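Alpha-fucosidase GH29 (Fusarium graminearum, PDB 4PSR) probably hydrolyses the alpha-1,6-linked fucose joined to the reducing-end N-acetylglucosamine of glycoprotein glycans, as a glycoside hydrolase of family 29. Local coordinates at residues I539-A550 with K563-D574; L519-L529 with V577-I585. All blocks are in the same frame, centred on the assembly; numbering follows the deposited sequence.

Contact 1: residues I539-A550 with K563-D574; sequences IRSIRVSDGTKA and KELSAGEHEVED
R540 reaches across to the backbone of V572. Its NE donates to V572 O at 2.6 Å, almost straight (170°). The carbonyl oxygen lies in the plane of the guanidinium, and NH1 adds a weak bond to it. Bends at chi2 (-68°) and chi3 (-19°) curl the chain back to this carbonyl. NH1 also makes a long salt bridge to E571 OE2. R540 and S541 both face F507, a classic beta bulge. Beyond it, strands 541-544 and 568-571 pair antiparallel; in the adjoining sheet 548-553 and 562-565 form a beta hairpin. On one face R543 and E569 lie side by side. Their salt bridge runs from R543 NH2 to E569 OE2 (3.1 Å), in the guanidinium plane but above the carboxylate plane. On the other face I542 CG2 packs on L565 CD1 at 3.7 Å and on V572 CG2. The H570 ring has L565 CD2 over one face, toward the rim. Its NE2 donates to S566 O at 2.8 Å, which fixes the ring and ties H570 to the loop leading into its strand. K549 NZ and E564 OE1, 3.4 Å apart, form a salt bridge whose hydrogen bond is weak. Aliphatic packing thus gathers on the I542 face, while solvent probably weakens the charged pairs.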
# COMPACT_ATOMS: atom_id res chain seq x y z
N ILE A 539 -14.11 27.47 5.38
CA ILE A 539 -15.16 27.01 6.28
C ILE A 539 -15.92 28.21 6.86
O ILE A 539 -15.30 29.12 7.41
CB ILE A 539 -14.57 26.16 7.43
CG1 ILE A 539 -13.89 24.90 6.85
CG2 ILE A 539 -15.67 25.79 8.41
CD1 ILE A 539 -13.09 24.15 7.89
N ARG A 540 -17.24 28.17 6.75
CA ARG A 540 -18.09 29.25 7.28
C ARG A 540 -19.14 28.77 8.28
O ARG A 540 -19.83 29.58 8.90
CB ARG A 540 -18.76 30.01 6.13
CG ARG A 540 -17.80 30.84 5.26
CD ARG A 540 -17.20 32.03 6.00
NE ARG A 540 -17.98 32.36 7.18
CZ ARG A 540 -19.05 33.15 7.19
NH1 ARG A 540 -19.69 33.36 8.34
NH2 ARG A 540 -19.49 33.71 6.07
N SER A 541 -19.28 27.46 8.44
CA SER A 541 -20.15 26.92 9.48
C SER A 541 -19.74 25.47 9.79
O SER A 541 -19.05 24.82 9.01
CB SER A 541 -21.64 27.03 9.11
OG SER A 541 -21.98 26.28 7.95
N ILE A 542 -20.17 25.02 10.96
CA ILE A 542 -19.93 23.65 11.40
C ILE A 542 -21.14 23.16 12.17
O ILE A 542 -21.71 23.91 12.99
CB ILE A 542 -18.67 23.58 12.27
CG1 ILE A 542 -18.41 22.14 12.74
CG2 ILE A 542 -18.78 24.51 13.47
CD1 ILE A 542 -17.02 21.96 13.32
N ARG A 543 -21.53 21.92 11.91
CA ARG A 543 -22.53 21.24 12.71
C ARG A 543 -21.85 20.15 13.55
O ARG A 543 -21.23 19.23 13.00
CB ARG A 543 -23.60 20.60 11.85
CG ARG A 543 -24.81 20.15 12.65
CD ARG A 543 -26.05 20.07 11.77
NE ARG A 543 -25.77 19.41 10.50
CZ ARG A 543 -26.41 19.66 9.36
NH1 ARG A 543 -26.08 18.99 8.27
NH2 ARG A 543 -27.38 20.57 9.32
N VAL A 544 -21.96 20.29 14.87
CA VAL A 544 -21.33 19.37 15.81
C VAL A 544 -22.42 18.43 16.33
O VAL A 544 -23.50 18.87 16.74
CB VAL A 544 -20.69 20.15 16.98
CG1 VAL A 544 -20.13 19.17 18.03
CG2 VAL A 544 -19.60 21.10 16.48
N SER A 545 -22.19 17.13 16.29
CA SER A 545 -23.19 16.18 16.73
C SER A 545 -23.38 16.22 18.24
O SER A 545 -22.51 16.65 19.00
CB SER A 545 -22.81 14.76 16.30
OG SER A 545 -22.67 14.69 14.89
N ASP A 546 -24.55 15.75 18.68
CA ASP A 546 -24.80 15.52 20.10
C ASP A 546 -23.71 14.60 20.63
O ASP A 546 -23.18 13.78 19.88
CB ASP A 546 -26.16 14.85 20.30
CG ASP A 546 -27.32 15.83 20.18
OD1 ASP A 546 -27.08 17.05 20.09
OD2 ASP A 546 -28.46 15.35 20.23
N GLY A 547 -23.36 14.78 21.89
CA GLY A 547 -22.34 13.96 22.54
C GLY A 547 -20.92 14.25 22.07
O GLY A 547 -19.99 13.52 22.41
N THR A 548 -20.74 15.33 21.33
CA THR A 548 -19.46 15.67 20.70
C THR A 548 -19.11 17.13 20.95
O THR A 548 -20.00 17.96 21.18
CB THR A 548 -19.52 15.42 19.17
OG1 THR A 548 -20.22 14.20 18.89
CG2 THR A 548 -18.14 15.34 18.55
N LYS A 549 -17.82 17.45 20.93
CA LYS A 549 -17.37 18.82 20.84
C LYS A 549 -16.33 18.94 19.74
O LYS A 549 -15.69 17.94 19.36
CB LYS A 549 -16.81 19.33 22.17
CG LYS A 549 -15.57 18.60 22.67
CD LYS A 549 -15.06 19.25 23.94
CE LYS A 549 -13.94 18.45 24.57
NZ LYS A 549 -13.45 19.08 25.82
N ALA A 550 -16.18 20.13 19.18
CA ALA A 550 -15.15 20.40 18.19
C ALA A 550 -14.30 21.56 18.67
O ALA A 550 -14.85 22.57 19.13
CB ALA A 550 -15.75 20.71 16.82
N LYS A 563 -10.85 27.53 19.83
CA LYS A 563 -12.23 27.79 20.24
C LYS A 563 -12.96 26.47 20.33
O LYS A 563 -12.91 25.69 19.38
CB LYS A 563 -12.92 28.68 19.21
CG LYS A 563 -14.34 29.07 19.58
CD LYS A 563 -14.97 29.97 18.53
CE LYS A 563 -16.28 30.56 19.03
NZ LYS A 563 -16.99 31.35 17.99
N GLU A 564 -13.66 26.22 21.44
CA GLU A 564 -14.39 24.98 21.64
C GLU A 564 -15.86 25.19 21.33
O GLU A 564 -16.46 26.17 21.78
CB GLU A 564 -14.21 24.47 23.06
CG GLU A 564 -14.31 22.97 23.21
CD GLU A 564 -14.08 22.51 24.64
OE1 GLU A 564 -12.91 22.35 25.04
OE2 GLU A 564 -15.09 22.30 25.35
N LEU A 565 -16.45 24.28 20.57
CA LEU A 565 -17.87 24.36 20.20
C LEU A 565 -18.59 23.09 20.58
O LEU A 565 -18.13 21.98 20.29
CB LEU A 565 -18.01 24.59 18.69
CG LEU A 565 -17.37 25.86 18.13
CD1 LEU A 565 -17.35 25.82 16.60
CD2 LEU A 565 -18.13 27.08 18.64
N SER A 566 -19.73 23.23 21.25
CA SER A 566 -20.53 22.10 21.66
C SER A 566 -21.56 21.73 20.57
O SER A 566 -21.58 22.32 19.48
CB SER A 566 -21.24 22.39 22.99
OG SER A 566 -22.04 23.56 22.88
N ALA A 567 -22.40 20.77 20.88
CA ALA A 567 -23.37 20.25 19.92
C ALA A 567 -24.28 21.34 19.36
O ALA A 567 -24.78 22.19 20.11
CB ALA A 567 -24.21 19.17 20.55
N GLY A 568 -24.49 21.31 18.05
CA GLY A 568 -25.35 22.26 17.36
C GLY A 568 -24.69 22.82 16.12
O GLY A 568 -23.59 22.43 15.76
N GLU A 569 -25.37 23.77 15.49
CA GLU A 569 -24.84 24.50 14.36
C GLU A 569 -24.21 25.82 14.78
O GLU A 569 -24.77 26.54 15.63
CB GLU A 569 -25.95 24.74 13.35
CG GLU A 569 -26.60 23.46 12.86
CD GLU A 569 -27.71 23.69 11.86
OE1 GLU A 569 -27.98 24.87 11.51
OE2 GLU A 569 -28.32 22.69 11.43
N HIS A 570 -23.08 26.16 14.18
CA HIS A 570 -22.31 27.36 14.52
C HIS A 570 -21.75 28.04 13.29
O HIS A 570 -21.17 27.38 12.43
CB HIS A 570 -21.10 27.00 15.39
CG HIS A 570 -21.44 26.26 16.64
ND1 HIS A 570 -21.78 26.90 17.81
CD2 HIS A 570 -21.51 24.93 16.89
CE1 HIS A 570 -22.04 25.99 18.74
NE2 HIS A 570 -21.88 24.79 18.21
N GLU A 571 -21.82 29.37 13.23
CA GLU A 571 -21.12 30.09 12.18
C GLU A 571 -19.64 30.21 12.50
O GLU A 571 -19.27 30.27 13.68
CB GLU A 571 -21.70 31.49 12.01
CG GLU A 571 -23.04 31.49 11.32
CD GLU A 571 -23.48 32.89 10.92
OE1 GLU A 571 -24.67 33.20 11.10
OE2 GLU A 571 -22.63 33.66 10.42
N VAL A 572 -18.82 30.28 11.46
CA VAL A 572 -17.37 30.35 11.57
C VAL A 572 -16.90 31.49 10.68
O VAL A 572 -17.32 31.59 9.53
CB VAL A 572 -16.72 29.00 11.07
CG1 VAL A 572 -15.22 29.09 11.10
CG2 VAL A 572 -17.21 27.83 11.90
N GLU A 573 -16.03 32.35 11.21
CA GLU A 573 -15.49 33.45 10.41
C GLU A 573 -14.56 32.96 9.31
O GLU A 573 -13.69 32.13 9.57
CB GLU A 573 -14.74 34.43 11.32
CG GLU A 573 -13.83 35.41 10.59
CD GLU A 573 -13.18 36.41 11.52
OE1 GLU A 573 -13.75 36.69 12.60
OE2 GLU A 573 -12.08 36.91 11.19
N ASP A 574 -14.73 33.50 8.10
CA ASP A 574 -13.84 33.20 6.98
C ASP A 574 -12.38 33.40 7.37
O ASP A 574 -12.03 34.39 8.01
CB ASP A 574 -14.18 34.11 5.79
CG ASP A 574 -13.36 33.78 4.55
OD1 ASP A 574 -13.80 32.92 3.76
OD2 ASP A 574 -12.29 34.39 4.36
O HOH W 1 -21.87 18.83 23.10

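Contact 2: residues L519-L529 with V577-I585; sequences LALGTFDTVFL and VGSIVVSKI. With MAN (alpha-D-mannopyranose), chain C.
V582 lies between the loop A520-L521 and the ring of F524. Its CB sits 3.5 Å from A520 O. CG1 is anti to the backbone N (chi1 -177°), which takes it to L521 CD2 at 4.0 Å. The other branch, CG2, meets the edge of the F524 ring at CE2, 3.9 Å away. CG2 also approaches L519 CD1. L519 CD2 stands over the centre of one face of that ring, and F528 CG is also at its edge. F524 CD1 in turn stands over the F528 ring. On the same side I580 CD1 touches L529 CD1, the two side chains crossing at about a right angle. The strands 522-524 and 579-584 are antiparallel, with hydrogen-bonded pairs G522-V582 and F524-I580. G522 has a positive phi (152°). At the other end T526 OG1 donates to G578 O at 2.6 Å. This ties the first turn of helix 526-532 to the bulge of G578 and S579, which both face F553. D525 is the N-cap: its OD1 accepts from F528 N, while OD2 pairs with R557. T523 and V581 point to the opposite face. There V581 CG2 lies 3.6 Å from C6 of a mannose in the attached glycan. The chemistry implies an apolar inner face, bordered at one end by the T526-G578 bond and the D525 N-cap, and an outer face that offers the sugar aliphatic contact.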
# COMPACT_ATOMS: atom_id res chain seq x y z
N LEU A 519 -16.74 14.71 9.39
CA LEU A 519 -15.57 14.37 10.22
C LEU A 519 -15.94 13.41 11.34
O LEU A 519 -16.88 13.64 12.10
CB LEU A 519 -14.96 15.64 10.82
CG LEU A 519 -14.52 16.73 9.84
CD1 LEU A 519 -14.09 17.99 10.59
CD2 LEU A 519 -13.40 16.24 8.93
N ALA A 520 -15.18 12.32 11.47
CA ALA A 520 -15.31 11.45 12.62
C ALA A 520 -14.64 12.08 13.84
O ALA A 520 -14.15 13.21 13.76
CB ALA A 520 -14.66 10.09 12.30
N LEU A 521 -14.59 11.37 14.97
CA LEU A 521 -13.73 11.78 16.06
C LEU A 521 -12.29 11.65 15.59
O LEU A 521 -11.93 10.66 14.95
CB LEU A 521 -13.97 10.89 17.29
CG LEU A 521 -15.38 10.81 17.86
CD1 LEU A 521 -15.34 9.98 19.15
CD2 LEU A 521 -15.93 12.18 18.15
N GLY A 522 -11.47 12.65 15.91
CA GLY A 522 -10.08 12.63 15.51
C GLY A 522 -9.50 14.02 15.33
O GLY A 522 -10.07 15.01 15.79
N THR A 523 -8.36 14.08 14.65
CA THR A 523 -7.65 15.33 14.41
C THR A 523 -7.48 15.54 12.90
O THR A 523 -7.12 14.63 12.16
CB THR A 523 -6.29 15.34 15.12
OG1 THR A 523 -5.40 14.42 14.47
CG2 THR A 523 -6.44 14.97 16.59
N PHE A 524 -7.81 16.75 12.45
CA PHE A 524 -7.91 17.05 11.03
C PHE A 524 -7.16 18.34 10.72
O PHE A 524 -7.60 19.43 11.11
CB PHE A 524 -9.38 17.12 10.64
CG PHE A 524 -10.15 15.90 11.05
CD1 PHE A 524 -10.02 14.71 10.34
CD2 PHE A 524 -10.94 15.90 12.19
CE1 PHE A 524 -10.69 13.56 10.74
CE2 PHE A 524 -11.61 14.76 12.59
CZ PHE A 524 -11.49 13.58 11.87
N ASP A 525 -5.99 18.22 10.08
CA ASP A 525 -5.14 19.37 9.81
C ASP A 525 -5.48 20.02 8.48
O ASP A 525 -6.39 19.59 7.77
CB ASP A 525 -3.65 19.01 9.93
CG ASP A 525 -3.15 18.05 8.89
OD1 ASP A 525 -3.90 17.61 8.00
OD2 ASP A 525 -1.94 17.69 8.96
N THR A 526 -4.77 21.09 8.13
CA THR A 526 -5.06 21.81 6.89
C THR A 526 -4.94 20.89 5.68
O THR A 526 -5.74 20.95 4.75
CB THR A 526 -4.09 23.00 6.70
OG1 THR A 526 -4.46 24.07 7.59
CG2 THR A 526 -4.09 23.52 5.28
N VAL A 527 -3.94 20.01 5.68
CA VAL A 527 -3.77 19.08 4.57
C VAL A 527 -4.98 18.15 4.45
O VAL A 527 -5.51 17.94 3.36
CB VAL A 527 -2.50 18.26 4.73
CG1 VAL A 527 -2.42 17.12 3.73
CG2 VAL A 527 -1.26 19.16 4.57
N PHE A 528 -5.45 17.62 5.58
CA PHE A 528 -6.61 16.74 5.57
C PHE A 528 -7.81 17.46 4.97
O PHE A 528 -8.45 16.94 4.07
CB PHE A 528 -6.94 16.23 6.98
CG PHE A 528 -8.06 15.22 7.01
CD1 PHE A 528 -9.37 15.62 6.81
CD2 PHE A 528 -7.81 13.87 7.29
CE1 PHE A 528 -10.39 14.68 6.82
CE2 PHE A 528 -8.82 12.95 7.28
CZ PHE A 528 -10.11 13.36 7.07
N LEU A 529 -8.13 18.63 5.49
CA LEU A 529 -9.37 19.29 5.13
C LEU A 529 -9.31 19.71 3.66
O LEU A 529 -10.29 19.55 2.91
CB LEU A 529 -9.62 20.47 6.08
CG LEU A 529 -9.93 20.07 7.53
CD1 LEU A 529 -9.65 21.25 8.50
CD2 LEU A 529 -11.35 19.51 7.66
N VAL A 577 -10.09 29.32 10.58
CA VAL A 577 -9.77 27.93 10.95
C VAL A 577 -8.63 27.39 10.11
O VAL A 577 -8.63 27.56 8.90
CB VAL A 577 -10.95 26.99 10.73
CG1 VAL A 577 -10.58 25.57 11.19
CG2 VAL A 577 -12.16 27.47 11.48
N GLY A 578 -7.68 26.73 10.75
CA GLY A 578 -6.64 25.99 10.04
C GLY A 578 -6.71 24.48 10.29
O GLY A 578 -6.25 23.69 9.46
N SER A 579 -7.25 24.08 11.42
CA SER A 579 -7.28 22.67 11.82
C SER A 579 -8.35 22.46 12.89
O SER A 579 -8.77 23.41 13.57
CB SER A 579 -5.89 22.20 12.28
OG SER A 579 -5.33 23.04 13.28
N ILE A 580 -8.80 21.22 13.03
CA ILE A 580 -9.93 20.90 13.91
C ILE A 580 -9.72 19.58 14.65
O ILE A 580 -9.24 18.62 14.06
CB ILE A 580 -11.26 20.78 13.10
CG1 ILE A 580 -11.54 22.07 12.32
CG2 ILE A 580 -12.43 20.41 14.03
CD1 ILE A 580 -12.68 21.95 11.30
N VAL A 581 -10.07 19.55 15.94
CA VAL A 581 -10.08 18.32 16.73
C VAL A 581 -11.50 18.03 17.16
O VAL A 581 -12.15 18.86 17.80
CB VAL A 581 -9.20 18.45 18.00
CG1 VAL A 581 -9.24 17.16 18.85
CG2 VAL A 581 -7.78 18.79 17.61
N VAL A 582 -12.00 16.86 16.80
CA VAL A 582 -13.37 16.48 17.11
C VAL A 582 -13.28 15.41 18.20
O VAL A 582 -12.59 14.41 18.03
CB VAL A 582 -14.06 15.98 15.85
CG1 VAL A 582 -15.51 15.65 16.13
CG2 VAL A 582 -13.94 17.04 14.74
N SER A 583 -13.97 15.64 19.31
CA SER A 583 -13.84 14.80 20.50
C SER A 583 -15.21 14.40 21.05
O SER A 583 -16.21 15.10 20.83
CB SER A 583 -13.06 15.54 21.60
OG SER A 583 -11.85 16.10 21.11
N LYS A 584 -15.26 13.27 21.74
CA LYS A 584 -16.42 12.88 22.50
C LYS A 584 -16.41 13.67 23.78
O LYS A 584 -15.36 13.85 24.41
CB LYS A 584 -16.39 11.38 22.83
CG LYS A 584 -17.42 10.57 22.06
CD LYS A 584 -17.33 9.08 22.38
CE LYS A 584 -18.48 8.63 23.27
NZ LYS A 584 -19.79 8.61 22.55
N ILE A 585 -17.57 14.20 24.14
CA ILE A 585 -17.76 14.56 25.51
C ILE A 585 -18.10 13.20 26.11
O ILE A 585 -17.67 12.92 27.19
CB ILE A 585 -18.87 15.60 25.75
CG1 ILE A 585 -20.24 14.99 25.49
CG2 ILE A 585 -18.62 16.86 24.90
CD1 ILE A 585 -21.37 15.97 25.62
OXT ILE A 585 -18.75 12.32 25.54
C1 MAN C . -3.80 17.51 23.05
C2 MAN C . -5.02 16.81 23.76
C3 MAN C . -5.71 15.80 22.80
C4 MAN C . -6.00 16.43 21.42
C5 MAN C . -4.73 17.14 20.88
C6 MAN C . -4.96 17.92 19.61
O2 MAN C . -5.98 17.74 24.08
O3 MAN C . -6.92 15.28 23.36
O4 MAN C . -6.39 15.39 20.51
O5 MAN C . -4.20 18.08 21.86
O6 MAN C . -3.91 17.60 18.70

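The two contacts lie in the C-terminal part of the chain, after the barrel strands, with centres about 11 Å apart. Contact 1 is nested along the chain inside the loop closed by contact 2. Strand 522-524 and helix 526-532 come first, then the strands of contact 1, then strand 579-584. This last strand lies between 522-524 and 548-553 in one four-stranded antiparallel sheet, so both contacts share that sheet. Within it K549 N probably bonds to S583 O, and G547 O to I585 N, which holds the chain's C-terminal end. V572 also packs on V577. Contact 1 also joins strands 541-544 and 568-571 of a second four-stranded sheet. Its two segments run from one sheet to the other and so link them.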